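Local structure of 16S rRNA processing protein (2F1L) at residues Val36-Phe41 and Leu77-Lys82; Thr55-Gly60 and Glu97-Arg102. The protein probably acts as an accessory factor in the final step of 30S ribosomal subunit assembly, needed for efficient processing of 16S rRNA. All blocks are in the same frame, centred on the assembly; numbering follows the deposited sequence.

Contact 1 of 2, residues Val36-Phe41 and Leu77-Lys82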
loop_
_atom_site.group_PDB
_atom_site.type_symbol
_atom_site.label_atom_id
_atom_site.label_comp_id
_atom_site.label_asym_id
_atom_site.label_seq_id
_atom_site.Cartn_x
_atom_site.Cartn_y
_atom_site.Cartn_z
ATOM N N VAL A 36 -22.426 4.711 9.273
ATOM C CA VAL A 36 -22.128 3.892 8.118
ATOM C C VAL A 36 -20.677 3.363 8.183
ATOM O O VAL A 36 -19.793 3.934 8.851
ATOM C CB VAL A 36 -22.345 4.674 6.809
ATOM C CG1 VAL A 36 -23.815 4.999 6.597
ATOM C CG2 VAL A 36 -21.538 5.967 6.777
ATOM N N LYS A 37 -20.446 2.265 7.476
ATOM C CA LYS A 37 -19.145 1.652 7.383
ATOM C C LYS A 37 -18.564 2.079 6.034
ATOM O O LYS A 37 -19.238 2.080 5.016
ATOM C CB LYS A 37 -19.286 0.152 7.477
ATOM C CG LYS A 37 -17.994 -0.613 7.693
ATOM C CD LYS A 37 -18.102 -1.998 7.090
ATOM C CE LYS A 37 -17.483 -3.119 7.928
ATOM N NZ LYS A 37 -17.283 -4.262 6.990
ATOM N N VAL A 38 -17.308 2.471 6.080
ATOM C CA VAL A 38 -16.663 3.225 5.030
ATOM C C VAL A 38 -15.266 2.660 4.833
ATOM O O VAL A 38 -14.537 2.450 5.798
ATOM C CB VAL A 38 -16.593 4.719 5.438
ATOM C CG1 VAL A 38 -15.601 5.469 4.618
ATOM C CG2 VAL A 38 -17.968 5.362 5.264
ATOM N N TYR A 39 -14.911 2.365 3.588
ATOM C CA TYR A 39 -13.532 2.104 3.283
ATOM C C TYR A 39 -12.893 3.466 2.962
ATOM O O TYR A 39 -13.530 4.331 2.333
ATOM C CB TYR A 39 -13.390 1.144 2.096
ATOM C CG TYR A 39 -13.784 -0.310 2.324
ATOM C CD1 TYR A 39 -13.489 -0.964 3.492
ATOM C CD2 TYR A 39 -14.370 -1.050 1.303
ATOM C CE1 TYR A 39 -13.803 -2.317 3.663
ATOM C CE2 TYR A 39 -14.685 -2.387 1.460
ATOM C CZ TYR A 39 -14.409 -3.017 2.651
ATOM O OH TYR A 39 -14.739 -4.349 2.838
ATOM N N SER A 40 -11.657 3.678 3.409
ATOM C CA SER A 40 -10.957 4.934 3.112
ATOM C C SER A 40 -9.847 4.731 2.107
ATOM O O SER A 40 -9.127 3.771 2.211
ATOM C CB SER A 40 -10.347 5.508 4.371
ATOM O OG SER A 40 -9.428 6.519 4.045
ATOM N N PHE A 41 -9.685 5.658 1.176
ATOM C CA PHE A 41 -8.633 5.586 0.156
ATOM C C PHE A 41 -7.525 6.635 0.352
ATOM O O PHE A 41 -6.647 6.866 -0.546
ATOM C CB PHE A 41 -9.272 5.735 -1.246
ATOM C CG PHE A 41 -10.397 4.757 -1.518
ATOM C CD1 PHE A 41 -10.335 3.450 -1.041
ATOM C CD2 PHE A 41 -11.488 5.128 -2.291
ATOM C CE1 PHE A 41 -11.376 2.557 -1.268
ATOM C CE2 PHE A 41 -12.547 4.241 -2.527
ATOM C CZ PHE A 41 -12.481 2.954 -2.026
ATOM N N LEU A 77 -13.633 2.340 8.566
ATOM C CA LEU A 77 -14.078 3.451 9.351
ATOM C C LEU A 77 -15.567 3.362 9.626
ATOM O O LEU A 77 -16.304 2.806 8.818
ATOM C CB LEU A 77 -13.836 4.738 8.611
ATOM C CG LEU A 77 -12.432 5.312 8.674
ATOM C CD1 LEU A 77 -11.531 4.504 7.782
ATOM C CD2 LEU A 77 -12.438 6.775 8.181
ATOM N N ALA A 78 -15.997 3.961 10.739
ATOM C CA ALA A 78 -17.416 4.272 10.989
ATOM C C ALA A 78 -17.595 5.786 11.003
ATOM O O ALA A 78 -16.824 6.525 11.624
ATOM C CB ALA A 78 -17.902 3.668 12.308
ATOM N N ALA A 79 -18.626 6.233 10.319
ATOM C CA ALA A 79 -18.847 7.639 10.093
ATOM C C ALA A 79 -20.282 7.983 10.448
ATOM O O ALA A 79 -21.184 7.227 10.110
ATOM C CB ALA A 79 -18.603 7.942 8.657
ATOM N N LYS A 80 -20.457 9.105 11.148
ATOM C CA LYS A 80 -21.757 9.641 11.493
ATOM C C LYS A 80 -22.005 10.831 10.589
ATOM O O LYS A 80 -21.251 11.798 10.623
ATOM C CB LYS A 80 -21.801 10.061 12.973
ATOM C CG LYS A 80 -23.169 10.605 13.489
ATOM C CD LYS A 80 -24.227 9.493 13.652
ATOM C CE LYS A 80 -25.632 10.017 14.065
ATOM N NZ LYS A 80 -26.030 11.154 13.213
ATOM N N LEU A 81 -23.056 10.746 9.774
ATOM C CA LEU A 81 -23.447 11.835 8.873
ATOM C C LEU A 81 -24.624 12.621 9.451
ATOM O O LEU A 81 -25.507 12.065 10.118
ATOM C CB LEU A 81 -23.804 11.299 7.494
ATOM C CG LEU A 81 -22.790 10.329 6.878
ATOM C CD1 LEU A 81 -23.281 9.922 5.524
ATOM C CD2 LEU A 81 -21.416 10.943 6.783
ATOM N N LYS A 82 -24.639 13.926 9.175
ATOM C CA LYS A 82 -25.600 14.811 9.809
ATOM C C LYS A 82 -26.977 14.397 9.362
ATOM O O LYS A 82 -27.200 14.178 8.188
ATOM C CB LYS A 82 -25.337 16.285 9.481
ATOM C CG LYS A 82 -26.221 17.212 10.283
ATOM C CD LYS A 82 -25.821 18.665 10.173
ATOM C CE LYS A 82 -26.846 19.507 10.885
ATOM N NZ LYS A 82 -26.850 20.895 10.358
#
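V36 sets its CG2 methyl over A79, 4.0 Å from A79 CB. That methyl lies between its own backbone N and carbonyl carbon (CG1 having chi1 -67°), and L81 CD1 meets it more loosely. The CG2 methyl of V38 comes to the same A79 CB at 4.3 Å, so the alanine methyl meets a methyl of each valine. V38 CB and L77 CB pack side by side at 4.2 Å. Beyond them, the CD1 branch of L77 reaches S40 CB, 3.7 Å away. These side chains share one face of an antiparallel ladder, whereas K37 and A78 form the non-hydrogen-bonded pair on the reverse face. Four backbone bonds fix the register: V36 and A79 exchange N-H and C=O in both directions, V36 N lying 2.9 Å from A79 O, as do V38 and L77. Two of the oxygens also take CA-H contacts, V36 O from A78 CA at 3.2 Å and L77 O from K37 CA at 3.4 Å. S40 OG turns to T42 OG1 and L45 O, leaving its CB to the leucine. The strands diverge strongly from antiparallel, at 126°, in keeping with a coiled barrel sheet. Y39 points away from this pairing, and its ring stacks on F187 of the second subunit. Strand 20-27 pairs with the other edge of 36-40, with I26 against both valines, while strand 61-73 borders 77-81, bringing L72 to L77 and L67 to A79.

Contact 2 of 2, residues Thr55-Gly60 and Glu97-Arg102; sequences TLRRDG and EICIPR
E97 OE1 receives two N-H groups of R57 in a salt bridge, NH2 at 2.5 Å and, weakly, NE at 3.1 Å; the first length is very short and its exact value doubtful at this resolution. NH2 meets the syn side of the carboxylate, 20° out of its plane, and the guanidinium and carboxylate planes stand 66° apart. The arginine chain leaves with CG anti to the backbone N and bends at chi3 (69°), which places NE within weak bonding distance of E97 OE1. C99 SG lies over the centre of one guanidinium face, 4.0 Å from R57 CZ. Beneath these groups, T55 and C99 exchange two backbone bonds, as do R57 and E97; C99 N reaches T55 O at 2.8 Å. E97 O holds R57 N and also faces L56 CA at 3.2 Å. This antiparallel pairing helps close the β-barrel of the RimM N-terminal domain: strand 97-101 joins 53-58 on one edge and 20-27 on the other. L56 and I98, the non-hydrogen-bonded pair, point to the barrel interior, L56 CD2 resting 4.0 Å from I98 CG1 with F93 and A65 beside the leucine. On the outer face, V22 packs against both R57 and E97, and L138 of the second subunit touches E97. R58 turns aside to the carbonyls of T92 and T94 and makes a cation-pi contact with Y96.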
loop_
_atom_site.group_PDB
_atom_site.type_symbol
_atom_site.label_atom_id
_atom_site.label_comp_id
_atom_site.label_asym_id
_atom_site.label_seq_id
_atom_site.Cartn_x
_atom_site.Cartn_y
_atom_site.Cartn_z
ATOM N N THR A 55 -19.195 14.596 -1.108
ATOM C CA THR A 55 -19.987 14.545 -2.307
ATOM C C THR A 55 -20.209 13.081 -2.639
ATOM O O THR A 55 -19.299 12.401 -3.103
ATOM C CB THR A 55 -19.257 15.200 -3.459
ATOM O OG1 THR A 55 -18.884 16.523 -3.073
ATOM C CG2 THR A 55 -20.130 15.255 -4.696
ATOM N N LEU A 56 -21.409 12.578 -2.398
ATOM C CA LEU A 56 -21.648 11.171 -2.600
ATOM C C LEU A 56 -22.106 10.940 -4.014
ATOM O O LEU A 56 -22.929 11.695 -4.530
ATOM C CB LEU A 56 -22.686 10.679 -1.622
ATOM C CG LEU A 56 -22.339 10.933 -0.155
ATOM C CD1 LEU A 56 -23.502 10.443 0.693
ATOM C CD2 LEU A 56 -21.003 10.252 0.237
ATOM N N ARG A 57 -21.579 9.900 -4.642
ATOM C CA ARG A 57 -21.951 9.586 -5.993
ATOM C C ARG A 57 -22.164 8.109 -6.173
ATOM O O ARG A 57 -21.279 7.335 -5.840
ATOM C CB ARG A 57 -20.845 10.008 -6.930
ATOM C CG ARG A 57 -21.220 9.843 -8.394
ATOM C CD ARG A 57 -20.101 10.303 -9.241
ATOM N NE ARG A 57 -18.969 9.399 -9.131
ATOM C CZ ARG A 57 -17.695 9.757 -9.275
ATOM N NH1 ARG A 57 -17.348 11.017 -9.518
ATOM N NH2 ARG A 57 -16.750 8.843 -9.156
ATOM N N ARG A 58 -23.330 7.732 -6.703
ATOM C CA ARG A 58 -23.651 6.344 -7.016
ATOM C C ARG A 58 -24.384 6.268 -8.355
ATOM O O ARG A 58 -25.384 6.936 -8.528
ATOM C CB ARG A 58 -24.554 5.760 -5.937
ATOM C CG ARG A 58 -24.819 4.277 -6.129
ATOM C CD ARG A 58 -26.239 3.874 -5.793
ATOM N NE ARG A 58 -26.329 3.766 -4.361
ATOM C CZ ARG A 58 -27.146 4.451 -3.581
ATOM N NH1 ARG A 58 -28.034 5.302 -4.076
ATOM N NH2 ARG A 58 -27.069 4.271 -2.262
ATOM N N ASP A 59 -23.906 5.439 -9.286
ATOM C CA ASP A 59 -24.502 5.335 -10.638
ATOM C C ASP A 59 -24.802 6.707 -11.239
ATOM O O ASP A 59 -25.912 6.951 -11.702
ATOM C CB ASP A 59 -25.803 4.509 -10.620
ATOM C CG ASP A 59 -25.599 3.110 -10.075
ATOM O OD1 ASP A 59 -24.694 2.411 -10.578
ATOM O OD2 ASP A 59 -26.338 2.713 -9.137
ATOM N N GLY A 60 -23.829 7.611 -11.208
ATOM C CA GLY A 60 -24.060 8.971 -11.688
ATOM C C GLY A 60 -25.218 9.731 -11.043
ATOM O O GLY A 60 -25.673 10.717 -11.564
ATOM N N GLU A 97 -19.907 6.367 -3.469
ATOM C CA GLU A 97 -18.531 6.809 -3.413
ATOM C C GLU A 97 -18.505 8.120 -2.678
ATOM O O GLU A 97 -19.388 8.963 -2.869
ATOM C CB GLU A 97 -17.998 7.023 -4.811
ATOM C CG GLU A 97 -17.915 5.745 -5.606
ATOM C CD GLU A 97 -17.491 5.968 -7.035
ATOM O OE1 GLU A 97 -17.680 7.110 -7.553
ATOM O OE2 GLU A 97 -16.985 4.982 -7.634
ATOM N N ILE A 98 -17.500 8.294 -1.832
ATOM C CA ILE A 98 -17.309 9.551 -1.113
ATOM C C ILE A 98 -16.318 10.354 -1.924
ATOM O O ILE A 98 -15.177 9.924 -2.051
ATOM C CB ILE A 98 -16.696 9.323 0.273
ATOM C CG1 ILE A 98 -17.559 8.363 1.101
ATOM C CG2 ILE A 98 -16.496 10.692 0.980
ATOM C CD1 ILE A 98 -16.874 7.724 2.236
ATOM N N CYS A 99 -16.746 11.488 -2.481
ATOM C CA CYS A 99 -15.922 12.286 -3.405
ATOM C C CYS A 99 -15.640 13.685 -2.899
ATOM O O CYS A 99 -16.365 14.210 -2.057
ATOM C CB CYS A 99 -16.610 12.445 -4.761
ATOM S SG CYS A 99 -17.009 10.937 -5.568
ATOM N N ILE A 100 -14.568 14.272 -3.427
ATOM C CA ILE A 100 -14.288 15.681 -3.241
ATOM C C ILE A 100 -13.668 16.269 -4.495
ATOM O O ILE A 100 -13.063 15.540 -5.273
ATOM C CB ILE A 100 -13.349 15.937 -2.052
ATOM C CG1 ILE A 100 -11.983 15.270 -2.303
ATOM C CG2 ILE A 100 -14.017 15.461 -0.726
ATOM C CD1 ILE A 100 -10.868 15.705 -1.310
ATOM N N PRO A 101 -13.852 17.587 -4.709
ATOM C CA PRO A 101 -13.109 18.320 -5.733
ATOM C C PRO A 101 -11.598 18.078 -5.655
ATOM O O PRO A 101 -11.028 18.163 -4.567
ATOM C CB PRO A 101 -13.416 19.779 -5.387
ATOM C CG PRO A 101 -14.777 19.728 -4.766
ATOM C CD PRO A 101 -14.822 18.457 -4.009
ATOM N N ARG A 102 -10.984 17.760 -6.805
ATOM C CA ARG A 102 -9.501 17.684 -6.995
ATOM C C ARG A 102 -8.803 18.794 -6.206
ATOM O O ARG A 102 -7.875 18.523 -5.463
ATOM C CB ARG A 102 -9.143 17.807 -8.511
ATOM C CG ARG A 102 -8.113 16.783 -9.074
ATOM C CD ARG A 102 -8.533 16.258 -10.480
ATOM N NE ARG A 102 -7.966 14.931 -10.732
#

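Contacts 1 and 2 are two of the pairings in the same curled antiparallel sheet, their centres about 14 Å apart. Strand 20-27 bridges them, pairing with 35-40 on one edge and with 97-101 on the other, while 61-73 joins 76-81 to 53-58 and so completes the ring. Their apolar faces meet inside the barrel, where V38 CG1 of contact 1 lies 3.5 Å from I98 CD1 of contact 2. Both also reach the second subunit, contact 1 through Y39 and F41, contact 2 through E97 and through R102, which forms a salt bridge with E139 of that subunit. An unidentified ligand, probably from the crystallisation liquor, hydrogen-bonds to S40 N of contact 1.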